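Local coordinates for protein peptidase, C14 family (Geobacter sulfurreducens PCA, PDB 3BIJ) that is of unknown function but has a caspase-like domain and may be a cysteine endopeptidase, at residues Ile5-Gly10 / Phe77-Ser82; Gly86-Thr91 / Asp100-Leu105; Asp210-Gln215 / Asp254-Phe259. All coordinates share one frame; numbering follows the deposited sequence.

Overall arrangement
Interaction 1 lies deepest, its centre about 8 Å from the centre of the chain; the centres of interactions 2 and 3 lie about 13 Å from it, and both contacts are also mostly buried. Interactions 1 and 2 share strand 76-89: its first half pairs in parallel with strand 4-10, and its far end in antiparallel with strand 99-104. They touch where Tyr81 meets Trp103. Interaction 3 reaches the same sheet through the start of strand 258-263 without touching the other two. Chemistry follows place: backbone bonds with aliphatic and aromatic packing in interaction 1, a twisted hairpin with polar side chains in interaction 2, and glutamine amides gripping loop backbone in interaction 3.

Interaction 1: residues Ile5-Gly10 / Phe77-Ser82; sequences IALALG and FMLSYS
Phe77 and Leu79 both hold CG anti to the backbone N (chi1 175° and 173°), and beyond CG the CD1 atom of each comes nearer to the neighbouring strand 5-10. The Phe77 ring approaches Ile5 obliquely, its CD1 lying 4.1 Å from Ile5 CG2, while CZ at the far end of the ring comes near Leu7 CB. Leu79 and Leu7 run side by side and point the same way, with Leu79 CD1 4.0 Å from Leu7 CB; the same methyl also meets CD1 of Leu9. Leu9 in turn sets its CB against the edge of the Tyr81 ring, 3.9 Å from CD2. On the other face Ala6 CB touches CB of Met78, a selenomethionine, and Ser80 OG stands 3.6 Å from Ala8 CB. Water 1 joins that hydroxyl to the other strand, donating to Leu9 O at 2.7 Å, so Leu9 O receives both this water and the N-H of Ser82. The backbones pair in parallel register, the strand axes only 6° apart. Ile5, Leu7 and Leu9 supply the backbone groups on one side, and Met78, Ser80 and Ser82 answer on the other; Leu7 N to Met78 O is 2.7 Å. Such pairing belongs to the central sheet of the caspase-like alpha/beta fold. Helix 57-70 packs on the face of Ile5, Leu7 and Phe77, and helix 29-42 on the face of Ala6, Ala8 and Ser80. Beyond the pair, strand 46-51 continues the sheet next to strand 4-10, and strand 127-133 continues it next to strand 76-89.

Interaction 2: residues Gly86-Thr91 / Asp100-Leu105; sequences GQVPDT and DETWCL
Gly86, Asp100 and Val88 lose the most surface here, and all three sit at hydrogen-bonded positions of an antiparallel pair. Gly86 bonds Thr102 through both its backbone groups, N to Thr102 O at 2.6 Å and O from Thr102 N at 2.7 Å. A side chain on Gly86 would run into Thr102 OG1 and Cys104 SG, which crowd its CA. At the other end Val88 N reaches Asp100 O, and Asp100 N returns a bond of 2.9 Å to Val88 O. Between the two pairs, Gln87 CA and Glu101 CA make close CA-H...O contacts with Asp100 O and Gly86 O. Val88 CG1, tucked between the backbone N and the carbonyl carbon (chi1 57°), bridges two partners: Asp100 CB at 3.8 Å and Thr102 CG2 at 3.9 Å. Asp90 OD2 is hydrogen-bonded to Ser92 OG and lies 4.7 Å from Asp100 OD2, a proximity of like charges that might raise the affinity of either carboxylate for a proton. Thr102 OG1 bonds to Glu109; an alanine here would probably leave that carboxylate without its hydroxyl partner and open a gap beside Val88 CG1. Helix 180-189 covers Val88 with Tyr183 and Gln187, and Lys232 of the second subunit bonds Asp90 O. With the N-to-C directions of strands 86-89 and 100-104 at 133°, well short of the 180° of straight antiparallel strands, this is the strongly twisted end of a beta hairpin, strand 76-89 turning back as strand 99-104, within the caspase-like sheet, where strand 109-111 carries it on beyond strand 99-104.

Interaction 3: residues Asp210-Gln215 / Asp254-Phe259; sequences DNQLSQ and DQTPNF
Gln212 reaches across to Asp254 and Thr256, and its whole length is in use. CB and CG each lie 3.5 Å from Asp254 O, and CD comes slightly nearer, at 3.4 Å from that oxygen. Chi1 (-61°) sets CG anti to the carbonyl carbon, and the extended chain beyond it carries the amide to the Thr256 backbone. There OE1 accepts the Thr256 N-H at 2.8 Å along a fairly straight bond of 161°, and it takes a second from Gln209 N. NE2 rests 3.2 Å from Asp254 C but gives its hydrogen bond to Pro253 O of the third subunit. A second glutamine works in the reverse direction: Gln255 passes CG by Leu213 O, and its OE1 accepts Gln215 N at 3.0 Å, the donor standing above the amide plane. Its NE2 donates to water 2 at 2.8 Å, and that water donates on to Gln215 O. The contact ties the loop after strand 201-206 to the lead-in of strand 258-263, its antiparallel neighbour in the sheet. Each glutamine gives its OE1 to a backbone N-H of the other segment, while its NE2 turns to the third subunit or a water; the direct hydrogen bonds between the two segments thus come from neutral amides.

Interaction 1: residues Ile5-Gly10 / Phe77-Ser82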
loop_
_atom_site.group_PDB
_atom_site.type_symbol
_atom_site.label_atom_id
_atom_site.label_comp_id
_atom_site.label_asym_id
_atom_site.label_seq_id
_atom_site.Cartn_x
_atom_site.Cartn_y
_atom_site.Cartn_z
ATOM N N ILE A 5 22.060 -2.370 42.416
ATOM C CA ILE A 5 20.877 -3.216 42.521
ATOM C C ILE A 5 20.030 -3.016 41.272
ATOM O O ILE A 5 19.706 -1.891 40.900
ATOM C CB ILE A 5 20.008 -2.862 43.752
ATOM C CG1 ILE A 5 20.762 -3.181 45.036
ATOM C CG2 ILE A 5 18.678 -3.611 43.678
ATOM C CD1 ILE A 5 20.038 -2.761 46.289
ATOM N N ALA A 6 19.664 -4.120 40.641
ATOM C CA ALA A 6 18.861 -4.072 39.441
ATOM C C ALA A 6 17.540 -4.816 39.639
ATOM O O ALA A 6 17.478 -5.820 40.360
ATOM C CB ALA A 6 19.645 -4.682 38.278
ATOM N N LEU A 7 16.495 -4.310 38.987
ATOM C CA LEU A 7 15.157 -4.898 39.030
ATOM C C LEU A 7 14.662 -5.054 37.585
ATOM O O LEU A 7 14.315 -4.070 36.934
ATOM C CB LEU A 7 14.188 -3.984 39.784
ATOM C CG LEU A 7 13.085 -4.626 40.630
ATOM C CD1 LEU A 7 11.972 -3.601 40.851
ATOM C CD2 LEU A 7 12.534 -5.858 39.967
ATOM N N ALA A 8 14.638 -6.286 37.086
ATOM C CA ALA A 8 14.193 -6.549 35.728
ATOM C C ALA A 8 12.751 -7.028 35.792
ATOM O O ALA A 8 12.454 -8.041 36.427
ATOM C CB ALA A 8 15.081 -7.617 35.075
ATOM N N LEU A 9 11.860 -6.287 35.144
ATOM C CA LEU A 9 10.449 -6.621 35.126
ATOM C C LEU A 9 10.032 -7.003 33.724
ATOM O O LEU A 9 10.380 -6.327 32.757
ATOM C CB LEU A 9 9.613 -5.428 35.572
ATOM C CG LEU A 9 9.921 -4.814 36.944
ATOM C CD1 LEU A 9 9.031 -3.597 37.167
ATOM C CD2 LEU A 9 9.688 -5.849 38.033
ATOM N N GLY A 10 9.275 -8.086 33.619
ATOM C CA GLY A 10 8.799 -8.544 32.327
ATOM C C GLY A 10 7.425 -9.172 32.483
ATOM O O GLY A 10 7.246 -10.110 33.265
ATOM N N PHE A 77 21.027 2.291 41.051
ATOM C CA PHE A 77 19.862 1.432 40.939
ATOM C C PHE A 77 19.459 1.325 39.472
ATOM O O PHE A 77 19.386 2.330 38.767
ATOM C CB PHE A 77 18.707 2.016 41.742
ATOM C CG PHE A 77 17.430 1.254 41.594
ATOM C CD1 PHE A 77 17.350 -0.071 41.987
ATOM C CD2 PHE A 77 16.297 1.861 41.070
ATOM C CE1 PHE A 77 16.155 -0.786 41.861
ATOM C CE2 PHE A 77 15.095 1.157 40.939
ATOM C CZ PHE A 77 15.027 -0.166 41.337
HETATM N N MSE A 78 19.207 0.107 39.012
HETATM C CA MSE A 78 18.797 -0.099 37.639
HETATM C C MSE A 78 17.408 -0.720 37.577
HETATM O O MSE A 78 17.158 -1.770 38.179
HETATM C CB MSE A 78 19.769 -1.017 36.914
HETATM C CG MSE A 78 19.507 -1.080 35.436
HETATM SE SE MSE A 78 20.472 -2.455 34.544
HETATM C CE MSE A 78 19.017 -3.275 33.590
ATOM N N LEU A 79 16.511 -0.076 36.838
ATOM C CA LEU A 79 15.148 -0.573 36.676
ATOM C C LEU A 79 14.822 -0.739 35.204
ATOM O O LEU A 79 14.847 0.229 34.451
ATOM C CB LEU A 79 14.144 0.400 37.298
ATOM C CG LEU A 79 12.647 0.129 37.077
ATOM C CD1 LEU A 79 12.285 -1.285 37.512
ATOM C CD2 LEU A 79 11.833 1.149 37.887
ATOM N N SER A 80 14.527 -1.963 34.793
ATOM C CA SER A 80 14.171 -2.206 33.406
ATOM C C SER A 80 12.755 -2.757 33.425
ATOM O O SER A 80 12.383 -3.467 34.359
ATOM C CB SER A 80 15.119 -3.210 32.745
ATOM O OG SER A 80 14.991 -4.487 33.331
ATOM N N TYR A 81 11.967 -2.422 32.407
ATOM C CA TYR A 81 10.587 -2.874 32.342
ATOM C C TYR A 81 10.091 -3.141 30.937
ATOM O O TYR A 81 10.239 -2.313 30.036
ATOM C CB TYR A 81 9.657 -1.840 33.002
ATOM C CG TYR A 81 8.167 -2.063 32.765
ATOM C CD1 TYR A 81 7.495 -1.448 31.700
ATOM C CD2 TYR A 81 7.435 -2.910 33.593
ATOM C CE1 TYR A 81 6.131 -1.680 31.474
ATOM C CE2 TYR A 81 6.081 -3.154 33.377
ATOM C CZ TYR A 81 5.432 -2.541 32.317
ATOM O OH TYR A 81 4.095 -2.793 32.098
ATOM N N SER A 82 9.506 -4.315 30.756
ATOM C CA SER A 82 8.919 -4.672 29.487
ATOM C C SER A 82 7.523 -5.164 29.797
ATOM O O SER A 82 7.332 -6.162 30.495
ATOM C CB SER A 82 9.741 -5.735 28.761
ATOM O OG SER A 82 10.875 -5.140 28.163
HETATM O O HOH W 1 12.990 -5.728 32.163
#

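Interaction 2: residues Gly86-Thr91 / Asp100-Leu105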
loop_
_atom_site.group_PDB
_atom_site.type_symbol
_atom_site.label_atom_id
_atom_site.label_comp_id
_atom_site.label_asym_id
_atom_site.label_seq_id
_atom_site.Cartn_x
_atom_site.Cartn_y
_atom_site.Cartn_z
ATOM N N GLY A 86 -0.264 1.574 30.474
ATOM C CA GLY A 86 -1.685 1.825 30.624
ATOM C C GLY A 86 -2.065 3.278 30.806
ATOM O O GLY A 86 -1.218 4.163 30.851
ATOM N N GLN A 87 -3.364 3.520 30.892
ATOM C CA GLN A 87 -3.876 4.860 31.097
ATOM C C GLN A 87 -5.131 4.728 31.940
ATOM O O GLN A 87 -5.966 3.851 31.705
ATOM C CB GLN A 87 -4.207 5.531 29.760
ATOM C CG GLN A 87 -3.008 5.676 28.850
ATOM C CD GLN A 87 -3.267 6.557 27.634
ATOM O OE1 GLN A 87 -4.333 6.489 27.004
ATOM N NE2 GLN A 87 -2.276 7.378 27.286
ATOM N N VAL A 88 -5.240 5.580 32.949
ATOM C CA VAL A 88 -6.402 5.581 33.812
ATOM C C VAL A 88 -6.976 6.991 33.701
ATOM O O VAL A 88 -6.242 7.966 33.699
ATOM C CB VAL A 88 -6.017 5.220 35.272
ATOM C CG1 VAL A 88 -4.959 6.181 35.793
ATOM C CG2 VAL A 88 -7.240 5.246 36.144
ATOM N N PRO A 89 -8.299 7.110 33.555
ATOM C CA PRO A 89 -8.934 8.425 33.434
ATOM C C PRO A 89 -8.586 9.419 34.523
ATOM O O PRO A 89 -8.544 9.084 35.716
ATOM C CB PRO A 89 -10.422 8.093 33.417
ATOM C CG PRO A 89 -10.487 6.835 34.243
ATOM C CD PRO A 89 -9.319 6.057 33.678
ATOM N N ASP A 90 -8.329 10.643 34.060
ATOM C CA ASP A 90 -7.995 11.790 34.894
ATOM C C ASP A 90 -9.305 12.509 35.214
ATOM O O ASP A 90 -9.703 13.453 34.528
ATOM C CB ASP A 90 -7.043 12.740 34.145
ATOM C CG ASP A 90 -6.744 14.028 34.927
ATOM O OD1 ASP A 90 -6.055 14.914 34.379
ATOM O OD2 ASP A 90 -7.192 14.160 36.083
ATOM N N THR A 91 -9.966 12.038 36.261
ATOM C CA THR A 91 -11.238 12.578 36.703
ATOM C C THR A 91 -11.170 14.034 37.172
ATOM O O THR A 91 -12.087 14.518 37.829
ATOM C CB THR A 91 -11.819 11.667 37.810
ATOM O OG1 THR A 91 -10.747 10.983 38.477
ATOM C CG2 THR A 91 -12.751 10.640 37.208
ATOM N N ASP A 100 -3.939 9.486 32.932
ATOM C CA ASP A 100 -2.643 9.310 33.586
ATOM C C ASP A 100 -1.984 8.044 33.046
ATOM O O ASP A 100 -2.599 6.976 33.010
ATOM C CB ASP A 100 -2.801 9.178 35.100
ATOM C CG ASP A 100 -3.142 10.487 35.771
ATOM O OD1 ASP A 100 -2.381 11.468 35.603
ATOM O OD2 ASP A 100 -4.162 10.534 36.484
ATOM N N GLU A 101 -0.734 8.164 32.622
ATOM C CA GLU A 101 -0.007 7.019 32.096
ATOM C C GLU A 101 0.324 6.054 33.220
ATOM O O GLU A 101 0.523 6.464 34.360
ATOM C CB GLU A 101 1.256 7.493 31.397
ATOM C CG GLU A 101 0.947 8.348 30.183
ATOM C CD GLU A 101 2.188 8.856 29.496
ATOM O OE1 GLU A 101 2.064 9.417 28.373
ATOM O OE2 GLU A 101 3.289 8.698 30.081
ATOM N N THR A 102 0.371 4.769 32.899
ATOM C CA THR A 102 0.643 3.753 33.904
ATOM C C THR A 102 1.396 2.574 33.311
ATOM O O THR A 102 1.604 2.488 32.098
ATOM C CB THR A 102 -0.661 3.174 34.482
ATOM O OG1 THR A 102 -1.277 2.327 33.500
ATOM C CG2 THR A 102 -1.621 4.292 34.878
ATOM N N TRP A 103 1.816 1.675 34.191
ATOM C CA TRP A 103 2.479 0.454 33.778
ATOM C C TRP A 103 1.442 -0.614 34.092
ATOM O O TRP A 103 0.852 -0.618 35.179
ATOM C CB TRP A 103 3.759 0.193 34.581
ATOM C CG TRP A 103 4.990 0.833 33.994
ATOM C CD1 TRP A 103 5.065 1.567 32.844
ATOM C CD2 TRP A 103 6.316 0.787 34.528
ATOM N NE1 TRP A 103 6.351 1.980 32.630
ATOM C CE2 TRP A 103 7.143 1.518 33.649
ATOM C CE3 TRP A 103 6.885 0.198 35.666
ATOM C CZ2 TRP A 103 8.512 1.680 33.870
ATOM C CZ3 TRP A 103 8.245 0.359 35.885
ATOM C CH2 TRP A 103 9.042 1.098 34.985
ATOM N N CYS A 104 1.190 -1.505 33.143
ATOM C CA CYS A 104 0.202 -2.537 33.397
ATOM C C CYS A 104 0.838 -3.733 34.060
ATOM O O CYS A 104 1.362 -4.642 33.406
ATOM C CB CYS A 104 -0.490 -2.944 32.108
ATOM S SG CYS A 104 -1.449 -1.620 31.436
ATOM N N LEU A 105 0.811 -3.717 35.380
ATOM C CA LEU A 105 1.384 -4.817 36.124
ATOM C C LEU A 105 0.326 -5.914 36.196
ATOM O O LEU A 105 -0.847 -5.686 35.900
ATOM C CB LEU A 105 1.852 -4.336 37.510
ATOM C CG LEU A 105 3.005 -3.301 37.470
ATOM C CD1 LEU A 105 3.449 -2.976 38.860
ATOM C CD2 LEU A 105 4.188 -3.843 36.667
#

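Interaction 3: residues Asp210-Gln215 / Asp254-Phe259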
loop_
_atom_site.group_PDB
_atom_site.type_symbol
_atom_site.label_atom_id
_atom_site.label_comp_id
_atom_site.label_asym_id
_atom_site.label_seq_id
_atom_site.Cartn_x
_atom_site.Cartn_y
_atom_site.Cartn_z
ATOM N N ASP A 210 6.608 9.870 23.016
ATOM C CA ASP A 210 5.235 9.999 23.497
ATOM C C ASP A 210 4.183 9.935 22.384
ATOM O O ASP A 210 3.003 9.670 22.636
ATOM C CB ASP A 210 5.075 11.309 24.272
ATOM C CG ASP A 210 5.907 11.340 25.524
ATOM O OD1 ASP A 210 5.964 12.404 26.186
ATOM O OD2 ASP A 210 6.506 10.290 25.852
ATOM N N ASN A 211 4.606 10.198 21.155
ATOM C CA ASN A 211 3.688 10.141 20.034
ATOM C C ASN A 211 3.898 8.856 19.247
ATOM O O ASN A 211 3.385 8.709 18.141
ATOM C CB ASN A 211 3.882 11.335 19.097
ATOM C CG ASN A 211 5.241 11.340 18.423
ATOM O OD1 ASN A 211 5.410 11.944 17.365
ATOM N ND2 ASN A 211 6.220 10.677 19.039
ATOM N N GLN A 212 4.664 7.925 19.803
ATOM C CA GLN A 212 4.904 6.666 19.101
ATOM C C GLN A 212 4.454 5.478 19.935
ATOM O O GLN A 212 3.957 5.643 21.045
ATOM C CB GLN A 212 6.387 6.518 18.752
ATOM C CG GLN A 212 6.924 7.610 17.848
ATOM C CD GLN A 212 8.406 7.486 17.650
ATOM O OE1 GLN A 212 9.142 7.263 18.610
ATOM N NE2 GLN A 212 8.863 7.626 16.405
ATOM N N LEU A 213 4.611 4.284 19.376
ATOM C CA LEU A 213 4.250 3.054 20.067
ATOM C C LEU A 213 5.457 2.149 20.017
ATOM O O LEU A 213 6.253 2.232 19.078
ATOM C CB LEU A 213 3.079 2.358 19.381
ATOM C CG LEU A 213 1.685 2.956 19.544
ATOM C CD1 LEU A 213 0.708 2.027 18.874
ATOM C CD2 LEU A 213 1.332 3.125 21.026
ATOM N N SER A 214 5.592 1.289 21.025
ATOM C CA SER A 214 6.718 0.356 21.100
ATOM C C SER A 214 6.314 -1.017 20.609
ATOM O O SER A 214 5.343 -1.599 21.086
ATOM C CB SER A 214 7.243 0.251 22.533
ATOM O OG SER A 214 7.957 1.415 22.884
ATOM N N GLN A 215 7.081 -1.544 19.669
ATOM C CA GLN A 215 6.770 -2.835 19.093
ATOM C C GLN A 215 7.247 -4.033 19.912
ATOM O O GLN A 215 8.357 -4.044 20.436
ATOM C CB GLN A 215 7.344 -2.891 17.687
ATOM C CG GLN A 215 6.727 -3.952 16.843
ATOM C CD GLN A 215 7.061 -3.780 15.379
ATOM O OE1 GLN A 215 6.720 -2.757 14.766
ATOM N NE2 GLN A 215 7.729 -4.784 14.800
ATOM N N ASP A 254 9.424 5.287 12.991
ATOM C CA ASP A 254 8.141 5.250 13.697
ATOM C C ASP A 254 8.312 4.786 15.152
ATOM O O ASP A 254 7.342 4.714 15.917
ATOM C CB ASP A 254 7.155 4.335 12.955
ATOM C CG ASP A 254 7.477 2.871 13.124
ATOM O OD1 ASP A 254 8.636 2.464 12.877
ATOM O OD2 ASP A 254 6.561 2.111 13.501
ATOM N N GLN A 255 9.548 4.449 15.519
ATOM C CA GLN A 255 9.874 4.034 16.882
ATOM C C GLN A 255 11.276 4.508 17.262
ATOM O O GLN A 255 12.274 3.915 16.852
ATOM C CB GLN A 255 9.811 2.511 17.064
ATOM C CG GLN A 255 9.779 2.170 18.553
ATOM C CD GLN A 255 9.712 0.688 18.878
ATOM O OE1 GLN A 255 9.197 -0.113 18.110
ATOM N NE2 GLN A 255 10.209 0.331 20.045
ATOM N N THR A 256 11.347 5.574 18.051
ATOM C CA THR A 256 12.630 6.133 18.463
ATOM C C THR A 256 12.730 6.159 19.976
ATOM O O THR A 256 11.955 6.852 20.634
ATOM C CB THR A 256 12.816 7.593 17.966
ATOM O OG1 THR A 256 12.542 7.667 16.563
ATOM C CG2 THR A 256 14.245 8.064 18.222
ATOM N N PRO A 257 13.671 5.389 20.551
ATOM C CA PRO A 257 13.793 5.405 22.012
ATOM C C PRO A 257 14.223 6.794 22.462
ATOM O O PRO A 257 14.933 7.502 21.741
ATOM C CB PRO A 257 14.828 4.307 22.292
ATOM C CG PRO A 257 15.573 4.164 20.997
ATOM C CD PRO A 257 14.491 4.313 19.967
ATOM N N ASN A 258 13.765 7.186 23.646
ATOM C CA ASN A 258 14.063 8.499 24.189
ATOM C C ASN A 258 15.098 8.499 25.312
ATOM O O ASN A 258 15.208 7.549 26.093
ATOM C CB ASN A 258 12.778 9.130 24.703
ATOM C CG ASN A 258 12.859 10.629 24.776
ATOM O OD1 ASN A 258 12.324 11.235 25.699
ATOM N ND2 ASN A 258 13.523 11.244 23.798
ATOM N N PHE A 259 15.839 9.598 25.387
ATOM C CA PHE A 259 16.876 9.792 26.385
ATOM C C PHE A 259 16.460 10.978 27.272
ATOM O O PHE A 259 16.682 12.138 26.925
ATOM C CB PHE A 259 18.202 10.063 25.660
ATOM C CG PHE A 259 19.412 10.044 26.552
ATOM C CD1 PHE A 259 19.769 11.163 27.293
ATOM C CD2 PHE A 259 20.201 8.904 26.643
ATOM C CE1 PHE A 259 20.892 11.145 28.109
ATOM C CE2 PHE A 259 21.320 8.882 27.455
ATOM C CZ PHE A 259 21.663 10.005 28.187
HETATM O O HOH W 2 10.213 -2.119 21.429
#